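Local coordinates for fusion protein of Nuclear RNA export factor 2 and Protein panoramix (Drosophila melanogaster, PDB 6IEW) that joins a nuclear complex with Panoramix, Piwi and Nxt1 that silences transposons cotranscriptionally in the ovary, its UBA domain mediating the interaction with Panoramix, at residues A[16-21]-A[39-44]. Numbering follows the deposited sequence. Where two conformers were deposited one is given.
Sequences QEVTGL and RALKLF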
ATOM      1  N   GLN A  16       0.563  -2.653  -3.876  1.00  8.86           N
ATOM      2  CA  GLN A  16      -0.091  -1.726  -4.791  1.00  9.22           C
ATOM      3  C   GLN A  16      -1.580  -2.020  -4.909  1.00 10.22           C
ATOM      4  O   GLN A  16      -2.400  -1.095  -4.967  1.00 10.74           O
ATOM      5  CB  GLN A  16       0.578  -1.766  -6.169  1.00 11.52           C
ATOM      6  CG  GLN A  16      -0.018  -0.760  -7.155  1.00 12.51           C
ATOM      7  CD  GLN A  16       0.797  -0.596  -8.427  1.00 23.11           C
ATOM      8  OE1 GLN A  16       0.997  -1.543  -9.179  1.00 28.41           O
ATOM      9  NE2 GLN A  16       1.257   0.625  -8.678  1.00 26.48           N
ATOM     10  N   GLU A  17      -1.952  -3.304  -4.944  1.00 10.54           N
ATOM     11  CA  GLU A  17      -3.358  -3.661  -5.098  0.55 10.53           C
ATOM     12  C   GLU A  17      -4.175  -3.216  -3.892  1.00 11.19           C
ATOM     13  O   GLU A  17      -5.304  -2.734  -4.040  1.00 11.52           O
ATOM     14  CB  GLU A  17      -3.492  -5.169  -5.323  0.55 11.77           C
ATOM     15  CG  GLU A  17      -4.891  -5.632  -5.724  0.55 15.21           C
ATOM     16  CD  GLU A  17      -5.827  -5.804  -4.539  0.55 20.72           C
ATOM     17  OE1 GLU A  17      -5.336  -6.043  -3.416  0.55 15.17           O
ATOM     18  OE2 GLU A  17      -7.057  -5.697  -4.734  0.55 25.95           O
ATOM     19  N   VAL A  18      -3.622  -3.373  -2.689  1.00 10.05           N
ATOM     20  CA  VAL A  18      -4.347  -2.987  -1.480  1.00 10.22           C
ATOM     21  C   VAL A  18      -4.529  -1.477  -1.421  1.00 12.01           C
ATOM     22  O   VAL A  18      -5.629  -0.978  -1.159  1.00 11.03           O
ATOM     23  CB  VAL A  18      -3.627  -3.519  -0.228  1.00  9.63           C
ATOM     24  CG1 VAL A  18      -4.265  -2.945   1.039  1.00 11.08           C
ATOM     25  CG2 VAL A  18      -3.645  -5.038  -0.217  1.00 12.21           C
ATOM     26  N   THR A  19      -3.453  -0.730  -1.668  1.00  9.89           N
ATOM     27  CA  THR A  19      -3.435   0.701  -1.388  1.00  8.77           C
ATOM     28  C   THR A  19      -3.929   1.557  -2.545  1.00 12.68           C
ATOM     29  O   THR A  19      -4.422   2.665  -2.311  1.00 12.28           O
ATOM     30  CB  THR A  19      -2.021   1.154  -1.004  1.00 10.24           C
ATOM     31  OG1 THR A  19      -1.116   0.908  -2.092  1.00 10.11           O
ATOM     32  CG2 THR A  19      -1.530   0.418   0.234  1.00 12.82           C
ATOM     33  N   GLY A  20      -3.802   1.098  -3.784  1.00 10.11           N
ATOM     34  CA  GLY A  20      -4.138   1.959  -4.899  1.00 10.09           C
ATOM     35  C   GLY A  20      -3.167   3.101  -5.090  1.00 10.78           C
ATOM     36  O   GLY A  20      -3.552   4.154  -5.611  1.00 11.53           O
ATOM     37  N   LEU A  21      -1.920   2.931  -4.662  1.00  9.08           N
ATOM     38  CA  LEU A  21      -0.885   3.932  -4.871  1.00  9.42           C
ATOM     39  C   LEU A  21      -0.187   3.691  -6.203  1.00 10.33           C
ATOM     40  O   LEU A  21      -0.134   2.564  -6.703  1.00 10.80           O
ATOM     41  CB  LEU A  21       0.152   3.875  -3.749  1.00 11.37           C
ATOM     42  CG  LEU A  21      -0.324   4.303  -2.360  1.00 11.08           C
ATOM     43  CD1 LEU A  21       0.680   3.866  -1.301  1.00 15.01           C
ATOM     44  CD2 LEU A  21      -0.529   5.811  -2.317  1.00 12.57           C
ATOM     45  N   ARG A  39       4.305  -4.761   7.382  1.00 11.17           N
ATOM     46  CA  ARG A  39       5.021  -3.558   7.792  1.00 10.05           C
ATOM     47  C   ARG A  39       4.834  -2.430   6.786  1.00 11.07           C
ATOM     48  O   ARG A  39       4.756  -1.257   7.169  1.00 12.70           O
ATOM     49  CB  ARG A  39       6.502  -3.859   8.015  1.00 13.87           C
ATOM     50  CG  ARG A  39       6.761  -4.746   9.220  1.00 21.21           C
ATOM     51  CD  ARG A  39       8.174  -4.570   9.758  1.00 27.74           C
ATOM     52  NE  ARG A  39       9.190  -4.789   8.733  1.00 24.97           N
ATOM     53  CZ  ARG A  39       9.663  -5.986   8.393  1.00 23.69           C
ATOM     54  NH1 ARG A  39       9.201  -7.080   8.986  1.00 26.29           N
ATOM     55  NH2 ARG A  39      10.585  -6.092   7.451  1.00 19.41           N
ATOM     56  N   ALA A  40       4.748  -2.765   5.495  1.00  9.91           N
ATOM     57  CA  ALA A  40       4.543  -1.737   4.479  1.00  9.31           C
ATOM     58  C   ALA A  40       3.180  -1.073   4.625  1.00  9.13           C
ATOM     59  O   ALA A  40       3.062   0.151   4.482  1.00  9.29           O
ATOM     60  CB  ALA A  40       4.714  -2.333   3.082  1.00 10.41           C
ATOM     61  N   LEU A  41       2.140  -1.857   4.913  1.00  8.38           N
ATOM     62  CA  LEU A  41       0.818  -1.274   5.120  1.00  9.87           C
ATOM     63  C   LEU A  41       0.820  -0.341   6.323  1.00  9.60           C
ATOM     64  O   LEU A  41       0.283   0.774   6.262  1.00  9.72           O
ATOM     65  CB  LEU A  41      -0.226  -2.378   5.287  1.00  9.48           C
ATOM     66  CG  LEU A  41      -0.454  -3.248   4.050  1.00 11.80           C
ATOM     67  CD1 LEU A  41      -1.390  -4.400   4.384  1.00 11.04           C
ATOM     68  CD2 LEU A  41      -1.006  -2.427   2.894  1.00 12.07           C
ATOM     69  N   LYS A  42       1.431  -0.776   7.429  1.00 10.24           N
ATOM     70  CA  LYS A  42       1.530   0.084   8.604  1.00 10.81           C
ATOM     71  C   LYS A  42       2.318   1.349   8.296  1.00  9.51           C
ATOM     72  O   LYS A  42       1.971   2.442   8.765  1.00 11.03           O
ATOM     73  CB  LYS A  42       2.196  -0.670   9.755  1.00 12.17           C
ATOM     74  CG  LYS A  42       1.388  -1.825  10.305  1.00 12.63           C
ATOM     75  CD  LYS A  42       2.128  -2.484  11.454  1.00 13.84           C
ATOM     76  CE  LYS A  42       1.317  -3.620  12.052  1.00 20.37           C
ATOM     77  NZ  LYS A  42       2.059  -4.296  13.156  1.00 21.69           N
ATOM     78  N   LEU A  43       3.397   1.216   7.525  1.00  9.36           N
ATOM     79  CA  LEU A  43       4.207   2.376   7.178  1.00 11.23           C
ATOM     80  C   LEU A  43       3.427   3.353   6.310  1.00 10.01           C
ATOM     81  O   LEU A  43       3.533   4.573   6.489  1.00 11.34           O
ATOM     82  CB  LEU A  43       5.487   1.914   6.481  1.00 10.17           C
ATOM     83  CG  LEU A  43       6.454   3.015   6.055  1.00 13.79           C
ATOM     84  CD1 LEU A  43       6.881   3.859   7.246  1.00 13.58           C
ATOM     85  CD2 LEU A  43       7.667   2.419   5.357  1.00 12.92           C
ATOM     86  N   PHE A  44       2.635   2.839   5.368  1.00  9.46           N
ATOM     87  CA  PHE A  44       1.775   3.702   4.563  1.00  8.37           C
ATOM     88  C   PHE A  44       0.816   4.497   5.441  1.00  9.00           C
ATOM     89  O   PHE A  44       0.644   5.708   5.256  1.00 10.22           O
ATOM     90  CB  PHE A  44       0.999   2.862   3.547  1.00  8.74           C
ATOM     91  CG  PHE A  44      -0.218   3.554   2.988  1.00  9.31           C
ATOM     92  CD1 PHE A  44      -0.107   4.770   2.327  1.00  9.46           C
ATOM     93  CD2 PHE A  44      -1.473   2.982   3.120  1.00 10.03           C
ATOM     94  CE1 PHE A  44      -1.232   5.404   1.821  1.00 12.42           C
ATOM     95  CE2 PHE A  44      -2.596   3.603   2.612  1.00 11.06           C
ATOM     96  CZ  PHE A  44      -2.479   4.820   1.966  1.00 12.00           C
TER
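The last turn of helix 4-19 meets the middle of helix 37-49 at T19 and L41, whose CA atoms lie 8.0 Å apart. Helix 4-19 then stops: G20 leaves helical geometry with a positive phi of 70°, and L21 follows in extended form. Both segments belong to the Nxf2 part of the engineered fusion.

The contact is apolar and made by methyl groups and one ring. CD2 of L41 sits 3.8 Å from V18 CG1, and the two side chains cross at about a right angle. The same methyl touches T19 CG2 at 3.9 Å. Two methyls approach the F44 ring obliquely, from the same side. T19 CG2 reaches F44 CD2 at 3.9 Å, while L21 CD1 lies 3.8 Å from F44 CD1. A chi1 of 61° places T19 OG1 where it hydrogen-bonds F15 O, one turn back, while CG2 faces L41 and F44. OG1 also accepts a weak hydrogen bond from L21 N. Q16 NE2 donates to L21 O (3.1 Å, 156°), tying the turn back onto the helix.

F15 also packs on L21, L41 and F44. V18 and L41 also touch V84 of helix 70-93, in the Panoramix part of the fusion. The contact forms part of the buried core of the helical, UBA-type TAP-C domain of the NXF family, where it joins the first and third helices.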